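PDB 3GHD: a cystathionine beta-synthase domain protein fused to a Zn-ribbon-like domain from Pyrococcus furiosus, which probably binds a nucleotide through its CBS domain and a metal ion, zinc or iron, through the fused zinc-ribbon-like domain. Local coordinates for residues 36-39 with 40-44. Numbering follows the deposited sequence.
Sequences GVVT and ERDIL
Thr39 and Asp42 clasp each other where strand 33-39 gives way to helix 40-48. Asp42 N donates to Thr39 OG1 over 3.1 Å in a nearly straight bond (N-H...O 167°), and Asp42 OD2 returns the grip by accepting from Thr39 N at 3.0 Å. That donor reaches the carboxylate oxygen on its anti side, 30° out of plane. With chi1 at 71°, Thr39 holds OG1 between its own backbone N and carbonyl carbon, tucked over the first turn of the helix, while its methyl CG2 lies near Asp42 OD2. A water donates to both Asp42 OD2 and Val37 O, linking the carboxylate back to the strand through a short contact to OD2 and a longer one to Val37 O. The first helical backbone bond follows, Ile43 N to Thr39 O at 3.0 Å.

Next to this polar clasp, Val38 CG1 rests against Ile43 CG1 at 4.0 Å, the two side chains crossing at about a right angle. Ile43 continues this packing onto Val11 and Leu18 of helix 11-20. The charged ends of Glu40 and Arg41 lead away from the strand to form reciprocal salt bridges with Arg41 and Glu40 of a second subunit; Arg41 also pairs with Asp45. Thr39 as N-cap and Asp42 three residues on make a classic capping box, here starting the helix that follows the β-hairpin of a CBS motif and lies at a subunit interface.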
ATOM      1  N   GLY A  36      12.713  -7.416 -25.164  1.00 16.63           N
ATOM      2  CA  GLY A  36      12.856  -6.195 -24.379  1.00 16.45           C
ATOM      3  C   GLY A  36      12.367  -6.352 -22.940  1.00 15.89           C
ATOM      4  O   GLY A  36      12.135  -7.474 -22.468  1.00 15.64           O
ATOM      5  N   VAL A  37      12.181  -5.220 -22.281  1.00 15.56           N
ATOM      6  CA  VAL A  37      11.720  -5.158 -20.901  1.00 15.69           C
ATOM      7  C   VAL A  37      10.688  -3.994 -20.742  1.00 15.50           C
ATOM      8  O   VAL A  37      10.799  -2.942 -21.412  1.00 13.98           O
ATOM      9  CB  VAL A  37      12.964  -4.991 -19.985  1.00 15.70           C
ATOM     10  CG1 VAL A  37      13.655  -3.661 -20.306  1.00 17.38           C
ATOM     11  CG2 VAL A  37      12.635  -5.135 -18.456  1.00 16.24           C
ATOM     12  N   VAL A  38       9.704  -4.200 -19.862  1.00 14.88           N
ATOM     13  CA  VAL A  38       8.689  -3.198 -19.478  1.00 15.07           C
ATOM     14  C   VAL A  38       8.702  -3.098 -17.928  1.00 15.70           C
ATOM     15  O   VAL A  38       8.830  -4.098 -17.194  1.00 15.21           O
ATOM     16  CB  VAL A  38       7.276  -3.518 -20.060  1.00 14.66           C
ATOM     17  CG1 VAL A  38       6.234  -2.549 -19.514  1.00 15.54           C
ATOM     18  CG2 VAL A  38       7.255  -3.515 -21.649  1.00 15.81           C
ATOM     19  N   THR A  39       8.794  -1.869 -17.428  1.00 14.73           N
ATOM     20  CA  THR A  39       8.830  -1.594 -16.016  1.00 14.45           C
ATOM     21  C   THR A  39       7.525  -0.950 -15.607  1.00 13.85           C
ATOM     22  O   THR A  39       6.733  -0.488 -16.433  1.00 13.77           O
ATOM     23  CB  THR A  39      10.056  -0.708 -15.616  1.00 14.33           C
ATOM     24  OG1 THR A  39       9.881   0.626 -16.094  1.00 14.32           O
ATOM     25  CG2 THR A  39      11.297  -1.289 -16.213  1.00 15.97           C
ATOM     26  N   GLU A  40       7.313  -0.884 -14.316  1.00 13.99           N
ATOM     27  CA  GLU A  40       6.157  -0.159 -13.784  1.00 11.38           C
ATOM     28  C   GLU A  40       6.256   1.325 -14.120  1.00 11.73           C
ATOM     29  O   GLU A  40       5.245   1.961 -14.315  1.00 12.30           O
ATOM     30  CB  GLU A  40       6.003  -0.415 -12.259  1.00 11.52           C
ATOM     31  CG  GLU A  40       5.659  -1.866 -11.964  1.00 11.31           C
ATOM     32  CD  GLU A  40       5.224  -2.141 -10.544  1.00 14.54           C
ATOM     33  OE1 GLU A  40       5.899  -1.579  -9.689  1.00 15.34           O
ATOM     34  OE2 GLU A  40       4.220  -2.908 -10.287  1.00 13.99           O
ATOM     35  N   ARG A  41       7.460   1.899 -14.224  1.00 11.52           N
ATOM     36  CA  ARG A  41       7.602   3.294 -14.627  1.00 11.43           C
ATOM     37  C   ARG A  41       7.135   3.461 -16.060  1.00 12.05           C
ATOM     38  O   ARG A  41       6.426   4.437 -16.389  1.00 13.39           O
ATOM     39  CB  ARG A  41       9.053   3.756 -14.532  1.00 12.36           C
ATOM     40  CG  ARG A  41       9.384   4.193 -13.123  1.00 12.20           C
ATOM     41  CD  ARG A  41       9.441   5.680 -13.035  1.00 12.25           C
ATOM     42  NE  ARG A  41       8.203   6.350 -13.297  1.00 12.60           N
ATOM     43  CZ  ARG A  41       7.232   6.555 -12.395  1.00 13.96           C
ATOM     44  NH1 ARG A  41       6.146   7.240 -12.723  1.00 13.15           N
ATOM     45  NH2 ARG A  41       7.408   6.183 -11.144  1.00 15.34           N
ATOM     46  N   ASP A  42       7.523   2.505 -16.900  1.00 12.01           N
ATOM     47  CA  ASP A  42       7.022   2.447 -18.287  1.00 11.97           C
ATOM     48  C   ASP A  42       5.489   2.463 -18.359  1.00 11.97           C
ATOM     49  O   ASP A  42       4.867   3.158 -19.232  1.00 10.52           O
ATOM     50  CB  ASP A  42       7.553   1.230 -19.048  1.00 12.10           C
ATOM     51  CG  ASP A  42       9.063   1.309 -19.328  1.00 12.98           C
ATOM     52  OD1 ASP A  42       9.578   2.425 -19.530  1.00 15.06           O
ATOM     53  OD2 ASP A  42       9.712   0.258 -19.314  1.00 14.12           O
ATOM     54  N   ILE A  43       4.908   1.631 -17.523  1.00 11.76           N
ATOM     55  CA  ILE A  43       3.462   1.480 -17.428  1.00 11.75           C
ATOM     56  C   ILE A  43       2.775   2.793 -17.036  1.00 12.62           C
ATOM     57  O   ILE A  43       1.855   3.265 -17.752  1.00 12.84           O
ATOM     58  CB  ILE A  43       3.018   0.323 -16.543  1.00 11.64           C
ATOM     59  CG1 ILE A  43       3.409  -1.028 -17.150  1.00 11.83           C
ATOM     60  CG2 ILE A  43       1.513   0.444 -16.283  1.00  9.93           C
ATOM     61  CD1 ILE A  43       3.099  -2.211 -16.248  1.00 11.47           C
ATOM     62  N   LEU A  44       3.295   3.450 -16.027  1.00 12.14           N
ATOM     63  CA  LEU A  44       2.742   4.706 -15.556  1.00 12.25           C
ATOM     64  C   LEU A  44       3.002   5.835 -16.527  1.00 11.96           C
ATOM     65  O   LEU A  44       2.090   6.574 -16.864  1.00 13.78           O
ATOM     66  CB  LEU A  44       3.327   5.040 -14.170  1.00 11.30           C
ATOM     67  CG  LEU A  44       2.888   4.207 -12.934  1.00 12.33           C
ATOM     68  CD1 LEU A  44       3.962   4.409 -11.813  1.00 11.30           C
ATOM     69  CD2 LEU A  44       1.438   4.566 -12.488  1.00 14.01           C
TER
HETATM   70  O   HOH W   1      12.110  -0.448 -19.811  1.00 18.63           O